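Long-range contacts in protein-tyrosine-phosphatase PTP1 (Arabidopsis thaliana, PDB 6KRX), which dephosphorylates protein phosphotyrosine, probably inhibiting the MAP kinase MPK6, and with MKP1 modulates plant defence: residues V47-I52 with A322-L327; A120-T125 with Q133-Q138; D202-L207 with I227-W232. All coordinates share one frame; numbering follows the deposited sequence.

Interaction 1 (V47-I52 with A322-L327); sequences VFRGKI and AIVDEL
Ile323 sets its CG2 methyl over the centre of one face of the Phe48 ring. It stands 3.7 Å from the ring centroid and only 7° off the ring normal, a CH-pi contact. CG2 lies anti to the backbone N of Ile323, which aims this branch at the ring. The other branch ends in CD1, which reaches the rim of the ring at Phe48 CE1. Val324 comes next and sits where the two backbones approach most closely, with its CA 6.0 Å from the CA of Arg49. Its CG2 methyl presses on Phe48 CB at 3.7 Å and also lies against the carbonyl carbon of Phe48. Its CG1 meets Ile52 CD1 tip to tip at 4.0 Å. The contact is a helix-helix packing of the N-terminal helix 35-52 on the C-terminal helix 313-330 of the phosphatase domain. The segment axes approach to 9.2 Å and run 135° apart. Exchanging Phe48 for an alanine would probably open a gap beside Ile323 and leave its CG2 methyl without the ring face it packs on. Thr281 of helix 270-286 touches both Phe48 and Ile323, and Tyr320 also meets the Phe48 ring. Leu327, one turn after Ile323, adds CD1 obliquely to the ring at Phe48 CD2, 4.2 Å away. Beyond it, Glu328 takes the charged end of Arg49 in a salt bridge, while that arginine's aliphatic part passes Val324 CG1.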
loop_
_atom_site.group_PDB
_atom_site.type_symbol
_atom_site.label_atom_id
_atom_site.label_comp_id
_atom_site.label_asym_id
_atom_site.label_seq_id
_atom_site.Cartn_x
_atom_site.Cartn_y
_atom_site.Cartn_z
ATOM N N VAL A 47 15.965 19.878 -1.443
ATOM C CA VAL A 47 14.800 20.146 -2.334
ATOM C C VAL A 47 13.501 19.981 -1.541
ATOM O O VAL A 47 12.670 20.911 -1.558
ATOM C CB VAL A 47 14.845 19.241 -3.574
ATOM C CG1 VAL A 47 13.543 19.279 -4.350
ATOM C CG2 VAL A 47 16.025 19.645 -4.465
ATOM N N PHE A 48 13.328 18.841 -0.876
ATOM C CA PHE A 48 12.052 18.553 -0.178
ATOM C C PHE A 48 11.882 19.553 0.979
ATOM O O PHE A 48 10.755 20.050 1.186
ATOM C CB PHE A 48 11.989 17.089 0.264
ATOM C CG PHE A 48 11.554 16.118 -0.809
ATOM C CD1 PHE A 48 10.210 15.900 -1.084
ATOM C CD2 PHE A 48 12.485 15.384 -1.520
ATOM C CE1 PHE A 48 9.816 15.000 -2.062
ATOM C CE2 PHE A 48 12.096 14.490 -2.512
ATOM C CZ PHE A 48 10.760 14.310 -2.794
ATOM N N ARG A 49 12.967 19.869 1.694
ATOM C CA ARG A 49 12.815 20.800 2.840
ATOM C C ARG A 49 12.503 22.206 2.306
ATOM O O ARG A 49 11.702 22.919 2.957
ATOM C CB ARG A 49 14.045 20.789 3.753
ATOM C CG ARG A 49 13.799 21.452 5.103
ATOM C CD ARG A 49 14.695 20.885 6.186
ATOM N NE ARG A 49 16.087 21.031 5.791
ATOM C CZ ARG A 49 17.119 20.406 6.355
ATOM N NH1 ARG A 49 18.340 20.638 5.907
ATOM N NH2 ARG A 49 16.947 19.565 7.359
ATOM N N GLY A 50 13.094 22.574 1.166
ATOM C CA GLY A 50 12.791 23.854 0.497
ATOM C C GLY A 50 11.312 23.968 0.203
ATOM O O GLY A 50 10.730 25.052 0.393
ATOM N N LYS A 51 10.712 22.861 -0.223
ATOM C CA LYS A 51 9.267 22.848 -0.576
ATOM C C LYS A 51 8.445 23.026 0.701
ATOM O O LYS A 51 7.470 23.814 0.670
ATOM C CB LYS A 51 8.892 21.544 -1.288
ATOM C CG LYS A 51 9.518 21.319 -2.657
ATOM C CD LYS A 51 8.629 21.656 -3.812
ATOM C CE LYS A 51 9.313 21.489 -5.158
ATOM N NZ LYS A 51 8.887 20.249 -5.841
ATOM N N ILE A 52 8.800 22.340 1.797
ATOM C CA ILE A 52 7.954 22.507 3.016
ATOM C C ILE A 52 8.130 23.931 3.568
ATOM O O ILE A 52 7.196 24.417 4.236
ATOM C CB ILE A 52 8.195 21.422 4.081
ATOM C CG1 ILE A 52 9.635 21.366 4.587
ATOM C CG2 ILE A 52 7.727 20.071 3.571
ATOM C CD1 ILE A 52 9.774 20.522 5.848
ATOM N N ALA A 322 6.957 13.449 5.786
ATOM C CA ALA A 322 7.549 12.134 6.133
ATOM C C ALA A 322 8.854 11.944 5.353
ATOM O O ALA A 322 9.836 11.401 5.909
ATOM C CB ALA A 322 6.561 11.035 5.859
ATOM N N ILE A 323 8.864 12.368 4.092
ATOM C CA ILE A 323 10.086 12.227 3.261
ATOM C C ILE A 323 11.196 13.096 3.860
ATOM O O ILE A 323 12.337 12.610 4.007
ATOM C CB ILE A 323 9.760 12.566 1.793
ATOM C CG1 ILE A 323 8.913 11.460 1.146
ATOM C CG2 ILE A 323 11.035 12.835 0.998
ATOM C CD1 ILE A 323 8.186 11.900 -0.111
ATOM N N VAL A 324 10.895 14.357 4.171
ATOM C CA VAL A 324 11.902 15.230 4.834
ATOM C C VAL A 324 12.406 14.576 6.120
ATOM O O VAL A 324 13.632 14.539 6.313
ATOM C CB VAL A 324 11.333 16.629 5.119
ATOM C CG1 VAL A 324 12.224 17.429 6.064
ATOM C CG2 VAL A 324 11.096 17.372 3.817
ATOM N N ASP A 325 11.500 14.102 6.967
ATOM C CA ASP A 325 11.900 13.585 8.303
ATOM C C ASP A 325 12.804 12.365 8.114
ATOM O O ASP A 325 13.790 12.228 8.869
ATOM C CB ASP A 325 10.667 13.268 9.149
ATOM C CG ASP A 325 9.940 14.492 9.677
ATOM O OD1 ASP A 325 10.492 15.620 9.558
ATOM O OD2 ASP A 325 8.819 14.326 10.151
ATOM N N GLU A 326 12.503 11.534 7.113
ATOM C CA GLU A 326 13.284 10.297 6.912
ATOM C C GLU A 326 14.643 10.644 6.303
ATOM O O GLU A 326 15.633 9.997 6.697
ATOM C CB GLU A 326 12.542 9.288 6.037
ATOM C CG GLU A 326 13.166 7.909 6.065
ATOM C CD GLU A 326 13.326 7.267 7.437
ATOM O OE1 GLU A 326 12.671 7.726 8.404
ATOM O OE2 GLU A 326 14.129 6.303 7.532
ATOM N N LEU A 327 14.694 11.654 5.432
ATOM C CA LEU A 327 15.993 12.071 4.848
ATOM C C LEU A 327 16.848 12.701 5.953
ATOM O O LEU A 327 18.091 12.550 5.892
ATOM C CB LEU A 327 15.738 13.037 3.691
ATOM C CG LEU A 327 15.188 12.401 2.409
ATOM C CD1 LEU A 327 14.770 13.478 1.420
ATOM C CD2 LEU A 327 16.192 11.436 1.789
#

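Interaction 2 (A120-T125 with Q133-Q138); sequences ASLIKT and QFIATQ
Phe134 O receives the N-H of Ile123 at 2.8 Å in an almost straight bond, with an angle of 178° at the hydrogen. The donor is tilted 20° from the carbonyl plane. Leu122 CA adds a longer CH...O contact to the same oxygen, and Leu122 CD2 also lies against it. This pair is the last of an antiparallel beta hairpin before its connecting loop, strands 120-123 and 134-137, at one border of the mixed sheet of the phosphatase domain. Phe134 N returns a bond to Ile123 O, and Ser121 and Ala136 form the second hydrogen-bonded pair. On the face of Ile123, Ile123 CG1 packs on Ala136 CB at 3.8 Å. Ala136 is close to the catalytic site: its side chain lies about 8 Å from that of Cys265, the nucleophile that forms the phosphocysteine intermediate. Thr272 of helix 270-286 and Arg306 also touch Ala136, and Arg306 bonds the hydroxyl of Ser121. On the opposite face, with Ala120 and Thr137, Leu122 CD2 meets Ile135 CG1 at 4.0 Å, the two side chains crossing at about a right angle. Ala120 CB touches both Ile135 CG2 and Thr137 OG1. That hydroxyl is hydrogen-bonded to Asn119 O. At the loop end of the hairpin, Lys124 and Gln133 lie side by side and point the same way. Glu127 in the connecting loop binds both, by a salt bridge to Lys124 and a hydrogen bond to Gln133 NE2. The extended chain of Lys124 brings its CD to 3.5 Å from Gln133 NE2.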
loop_
_atom_site.group_PDB
_atom_site.type_symbol
_atom_site.label_atom_id
_atom_site.label_comp_id
_atom_site.label_asym_id
_atom_site.label_seq_id
_atom_site.Cartn_x
_atom_site.Cartn_y
_atom_site.Cartn_z
ATOM N N ALA A 120 -7.604 -5.131 -6.613
ATOM C CA ALA A 120 -6.167 -5.054 -6.266
ATOM C C ALA A 120 -5.405 -4.613 -7.509
ATOM O O ALA A 120 -5.713 -5.126 -8.605
ATOM C CB ALA A 120 -5.672 -6.386 -5.774
ATOM N N SER A 121 -4.424 -3.741 -7.318
ATOM C CA SER A 121 -3.673 -3.096 -8.415
ATOM C C SER A 121 -2.177 -3.294 -8.177
ATOM O O SER A 121 -1.726 -3.030 -7.058
ATOM C CB SER A 121 -4.023 -1.628 -8.482
ATOM O OG SER A 121 -5.427 -1.403 -8.607
ATOM N N LEU A 122 -1.426 -3.686 -9.209
ATOM C CA LEU A 122 0.055 -3.686 -9.099
ATOM C C LEU A 122 0.555 -2.250 -9.326
ATOM O O LEU A 122 0.254 -1.638 -10.369
ATOM C CB LEU A 122 0.635 -4.698 -10.100
ATOM C CG LEU A 122 2.114 -5.059 -9.953
ATOM C CD1 LEU A 122 3.015 -3.902 -10.320
ATOM C CD2 LEU A 122 2.458 -5.578 -8.571
ATOM N N ILE A 123 1.286 -1.729 -8.344
ATOM C CA ILE A 123 1.873 -0.360 -8.361
ATOM C C ILE A 123 3.389 -0.493 -8.489
ATOM O O ILE A 123 4.001 -1.126 -7.620
ATOM C CB ILE A 123 1.523 0.442 -7.096
ATOM C CG1 ILE A 123 0.031 0.374 -6.759
ATOM C CG2 ILE A 123 2.019 1.876 -7.221
ATOM C CD1 ILE A 123 -0.881 0.951 -7.819
ATOM N N LYS A 124 3.959 0.096 -9.530
ATOM C CA LYS A 124 5.431 0.025 -9.666
ATOM C C LYS A 124 5.928 1.251 -10.426
ATOM O O LYS A 124 5.182 1.797 -11.257
ATOM C CB LYS A 124 5.853 -1.257 -10.375
ATOM C CG LYS A 124 5.291 -1.428 -11.770
ATOM C CD LYS A 124 5.807 -2.695 -12.429
ATOM C CE LYS A 124 5.069 -2.963 -13.720
ATOM N NZ LYS A 124 5.646 -4.116 -14.445
ATOM N N THR A 125 7.192 1.577 -10.204
ATOM C CA THR A 125 7.822 2.710 -10.923
ATOM C C THR A 125 8.940 2.162 -11.810
ATOM O O THR A 125 9.329 2.907 -12.722
ATOM C CB THR A 125 8.283 3.787 -9.924
ATOM O OG1 THR A 125 9.181 3.197 -8.986
ATOM C CG2 THR A 125 7.113 4.395 -9.197
ATOM N N GLN A 133 7.806 -3.165 -5.270
ATOM C CA GLN A 133 6.507 -3.030 -5.982
ATOM C C GLN A 133 5.391 -3.280 -4.967
ATOM O O GLN A 133 5.630 -3.966 -3.968
ATOM C CB GLN A 133 6.446 -3.982 -7.183
ATOM C CG GLN A 133 7.527 -3.677 -8.200
ATOM C CD GLN A 133 7.443 -4.544 -9.432
ATOM O OE1 GLN A 133 6.626 -5.459 -9.513
ATOM N NE2 GLN A 133 8.281 -4.227 -10.408
ATOM N N PHE A 134 4.235 -2.667 -5.189
ATOM C CA PHE A 134 3.136 -2.795 -4.213
ATOM C C PHE A 134 1.939 -3.439 -4.888
ATOM O O PHE A 134 1.729 -3.247 -6.080
ATOM C CB PHE A 134 2.720 -1.426 -3.662
ATOM C CG PHE A 134 3.873 -0.586 -3.186
ATOM C CD1 PHE A 134 4.399 -0.762 -1.913
ATOM C CD2 PHE A 134 4.462 0.344 -4.026
ATOM C CE1 PHE A 134 5.478 -0.002 -1.493
ATOM C CE2 PHE A 134 5.538 1.103 -3.599
ATOM C CZ PHE A 134 6.026 0.943 -2.323
ATOM N N ILE A 135 1.171 -4.163 -4.094
ATOM C CA ILE A 135 -0.236 -4.429 -4.476
ATOM C C ILE A 135 -1.115 -3.535 -3.609
ATOM O O ILE A 135 -1.162 -3.755 -2.390
ATOM C CB ILE A 135 -0.560 -5.919 -4.353
ATOM C CG1 ILE A 135 0.207 -6.700 -5.423
ATOM C CG2 ILE A 135 -2.055 -6.136 -4.487
ATOM C CD1 ILE A 135 0.032 -8.205 -5.312
ATOM N N ALA A 136 -1.713 -2.528 -4.235
ATOM C CA ALA A 136 -2.631 -1.619 -3.520
ATOM C C ALA A 136 -4.022 -2.239 -3.592
ATOM O O ALA A 136 -4.507 -2.503 -4.734
ATOM C CB ALA A 136 -2.609 -0.244 -4.127
ATOM N N THR A 137 -4.615 -2.529 -2.432
ATOM C CA THR A 137 -5.920 -3.234 -2.462
ATOM C C THR A 137 -6.875 -2.622 -1.432
ATOM O O THR A 137 -6.431 -1.877 -0.552
ATOM C CB THR A 137 -5.683 -4.739 -2.273
ATOM O OG1 THR A 137 -6.894 -5.471 -2.476
ATOM C CG2 THR A 137 -5.112 -5.049 -0.914
ATOM N N GLN A 138 -8.164 -2.921 -1.564
ATOM C CA GLN A 138 -9.160 -2.476 -0.560
ATOM C C GLN A 138 -9.037 -3.337 0.707
ATOM O O GLN A 138 -8.445 -4.428 0.651
ATOM C CB GLN A 138 -10.562 -2.608 -1.142
ATOM C CG GLN A 138 -10.961 -4.056 -1.359
ATOM C CD GLN A 138 -12.305 -4.189 -2.028
ATOM O OE1 GLN A 138 -12.840 -3.223 -2.557
ATOM N NE2 GLN A 138 -12.851 -5.395 -2.004
#

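Interaction 3 (D202-L207 with I227-W232); sequences DTSLML and IQYPEW
Leu205 meets Tyr229 obliquely. Its CD2 methyl touches Tyr229 CB at 3.7 Å and also lies near CG and CD1 of the ring. With chi1 at -180°, the tyrosine side chain extends away from its own N and the ring reaches Leu205. The carbonyl oxygen of Ser204 rests on the proline ring, 3.2 Å from Pro230 CD. The Ser204 side chain is modelled in two conformers. In one of them OG comes to the edge of the Tyr229 ring, near CE1, and also approaches Glu231 CG; these contacts are therefore doubtful. Next to this loop region the chains become regular. Met206 N bonds Gln228 O at 2.8 Å with an angle of 172°, and Gln228 N bonds Met206 O in return. This pair lies where the antiparallel hairpin of strands 206-214 and 222-228 runs out into loops, within the mixed sheet of the phosphatase domain. From here the chain of 227-232 leads into the WPD loop of the tyrosine phosphatases, which begins at Trp232 and carries Asp234. Met206 and Gln228 stand side by side on one face, although Met206 too has two conformers. Arg208 bonds Gln228 OE1, and Thr164 O takes the amide NE2. On the other face, Leu207 CD2 packs on Ile227 CG1 at 3.9 Å. Further out, Ala243 and Val244 of helix 242-251 touch Tyr229, as does Pro238. Arg165 forms a salt bridge with Glu231 and bonds Pro230 O. Two residues beyond Pro230, Trp232 O accepts a hydrogen bond from Arg271, which probably binds substrate.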
loop_
_atom_site.group_PDB
_atom_site.type_symbol
_atom_site.label_atom_id
_atom_site.label_comp_id
_atom_site.label_asym_id
_atom_site.label_seq_id
_atom_site.Cartn_x
_atom_site.Cartn_y
_atom_site.Cartn_z
ATOM N N ASP A 202 6.370 1.105 20.338
ATOM C CA ASP A 202 6.111 2.378 21.056
ATOM C C ASP A 202 5.374 3.362 20.147
ATOM O O ASP A 202 4.733 4.285 20.678
ATOM C CB ASP A 202 7.424 2.991 21.533
ATOM C CG ASP A 202 7.937 2.358 22.804
ATOM O OD1 ASP A 202 7.215 1.505 23.384
ATOM O OD2 ASP A 202 9.050 2.714 23.189
ATOM N N THR A 203 5.401 3.126 18.833
ATOM C CA THR A 203 4.764 4.073 17.880
ATOM C C THR A 203 3.351 3.610 17.501
ATOM O O THR A 203 2.757 4.196 16.580
ATOM C CB THR A 203 5.673 4.254 16.661
ATOM O OG1 THR A 203 5.892 2.962 16.092
ATOM C CG2 THR A 203 6.997 4.891 17.024
ATOM N N SER A 204 2.837 2.583 18.184
ATOM C CA SER A 204 1.433 2.110 18.040
ATOM C C SER A 204 1.309 1.094 16.898
ATOM O O SER A 204 0.166 0.686 16.621
ATOM C CB SER A 204 0.462 3.249 17.840
ATOM O OG SER A 204 0.257 3.517 16.457
ATOM N N LEU A 205 2.416 0.671 16.279
ATOM C CA LEU A 205 2.291 -0.381 15.229
ATOM C C LEU A 205 1.973 -1.712 15.908
ATOM O O LEU A 205 2.450 -1.957 17.043
ATOM C CB LEU A 205 3.568 -0.520 14.403
ATOM C CG LEU A 205 4.011 0.736 13.661
ATOM C CD1 LEU A 205 5.339 0.483 12.960
ATOM C CD2 LEU A 205 2.937 1.183 12.686
ATOM N N MET A 206 1.177 -2.538 15.234
ATOM C CA MET A 206 1.013 -3.945 15.670
ATOM C C MET A 206 1.671 -4.857 14.637
ATOM O O MET A 206 1.350 -4.715 13.447
ATOM C CB MET A 206 -0.464 -4.294 15.814
ATOM C CG MET A 206 -1.172 -3.448 16.839
ATOM S SD MET A 206 -2.868 -4.022 17.036
ATOM C CE MET A 206 -2.554 -5.748 17.411
ATOM N N LEU A 207 2.595 -5.709 15.083
ATOM C CA LEU A 207 3.332 -6.626 14.175
ATOM C C LEU A 207 2.807 -8.039 14.399
ATOM O O LEU A 207 2.857 -8.493 15.541
ATOM C CB LEU A 207 4.825 -6.545 14.480
ATOM C CG LEU A 207 5.386 -5.126 14.572
ATOM C CD1 LEU A 207 6.841 -5.148 15.009
ATOM C CD2 LEU A 207 5.230 -4.404 13.250
ATOM N N ILE A 227 1.753 -5.743 9.277
ATOM C CA ILE A 227 2.005 -4.495 10.046
ATOM C C ILE A 227 0.724 -3.670 9.991
ATOM O O ILE A 227 0.320 -3.274 8.887
ATOM C CB ILE A 227 3.206 -3.720 9.483
ATOM C CG1 ILE A 227 4.459 -4.604 9.401
ATOM C CG2 ILE A 227 3.429 -2.448 10.295
ATOM C CD1 ILE A 227 5.627 -3.985 8.670
ATOM N N GLN A 228 0.118 -3.453 11.150
ATOM C CA GLN A 228 -1.119 -2.656 11.245
ATOM C C GLN A 228 -0.796 -1.353 11.975
ATOM O O GLN A 228 -0.156 -1.378 13.044
ATOM C CB GLN A 228 -2.240 -3.414 11.960
ATOM C CG GLN A 228 -3.529 -2.599 11.995
ATOM C CD GLN A 228 -4.661 -3.212 12.785
ATOM O OE1 GLN A 228 -4.479 -4.134 13.586
ATOM N NE2 GLN A 228 -5.852 -2.682 12.566
ATOM N N TYR A 229 -1.239 -0.243 11.389
ATOM C CA TYR A 229 -1.113 1.093 12.008
ATOM C C TYR A 229 -2.512 1.647 12.233
ATOM O O TYR A 229 -3.195 1.975 11.276
ATOM C CB TYR A 229 -0.325 2.018 11.094
ATOM C CG TYR A 229 -0.134 3.404 11.625
ATOM C CD1 TYR A 229 0.066 3.658 12.971
ATOM C CD2 TYR A 229 -0.072 4.470 10.749
ATOM C CE1 TYR A 229 0.271 4.945 13.440
ATOM C CE2 TYR A 229 0.148 5.755 11.199
ATOM C CZ TYR A 229 0.314 5.999 12.549
ATOM O OH TYR A 229 0.547 7.276 12.971
ATOM N N PRO A 230 -3.017 1.617 13.486
ATOM C CA PRO A 230 -4.398 2.000 13.782
ATOM C C PRO A 230 -4.632 3.478 14.111
ATOM O O PRO A 230 -5.760 3.821 14.458
ATOM C CB PRO A 230 -4.687 1.161 15.035
ATOM C CG PRO A 230 -3.364 1.160 15.756
ATOM C CD PRO A 230 -2.316 1.087 14.663
ATOM N N GLU A 231 -3.611 4.324 13.922
ATOM C CA GLU A 231 -3.738 5.759 14.289
ATOM C C GLU A 231 -3.599 6.645 13.049
ATOM O O GLU A 231 -3.083 7.776 13.184
ATOM C CB GLU A 231 -2.734 6.078 15.396
ATOM C CG GLU A 231 -2.913 5.217 16.639
ATOM C CD GLU A 231 -4.276 5.305 17.324
ATOM O OE1 GLU A 231 -4.799 4.251 17.748
ATOM O OE2 GLU A 231 -4.828 6.418 17.414
ATOM N N TRP A 232 -4.052 6.161 11.892
ATOM C CA TRP A 232 -4.106 6.988 10.656
ATOM C C TRP A 232 -5.560 7.141 10.230
ATOM O O TRP A 232 -6.143 6.237 9.637
ATOM C CB TRP A 232 -3.283 6.365 9.528
ATOM C CG TRP A 232 -3.018 7.287 8.375
ATOM C CD1 TRP A 232 -3.707 8.411 8.011
ATOM C CD2 TRP A 232 -1.959 7.148 7.420
ATOM N NE1 TRP A 232 -3.142 8.979 6.901
ATOM C CE2 TRP A 232 -2.072 8.223 6.511
ATOM C CE3 TRP A 232 -0.935 6.218 7.230
ATOM C CZ2 TRP A 232 -1.195 8.386 5.443
ATOM C CZ3 TRP A 232 -0.072 6.382 6.172
ATOM C CH2 TRP A 232 -0.192 7.463 5.300
#

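The first helix, 35-52, ends in a part that waits for a partner almost at the C terminus. Interaction 2 closes first, a short hairpin loop between 120-125 and 133-138 at one border of the sheet. Interaction 3 follows in series and closes the longer hairpin between 202-207 and 227-232. Both reach the same mixed sheet, with centres 21 Å apart. Interaction 1 closes last, when 322-327 returns to 47-52, and both hairpins are nested inside its loop. No contacts cross or touch. Interaction 1 thus ties the two terminal helices together, while interactions 2 and 3 pair strands on opposite sides of strand 261-264.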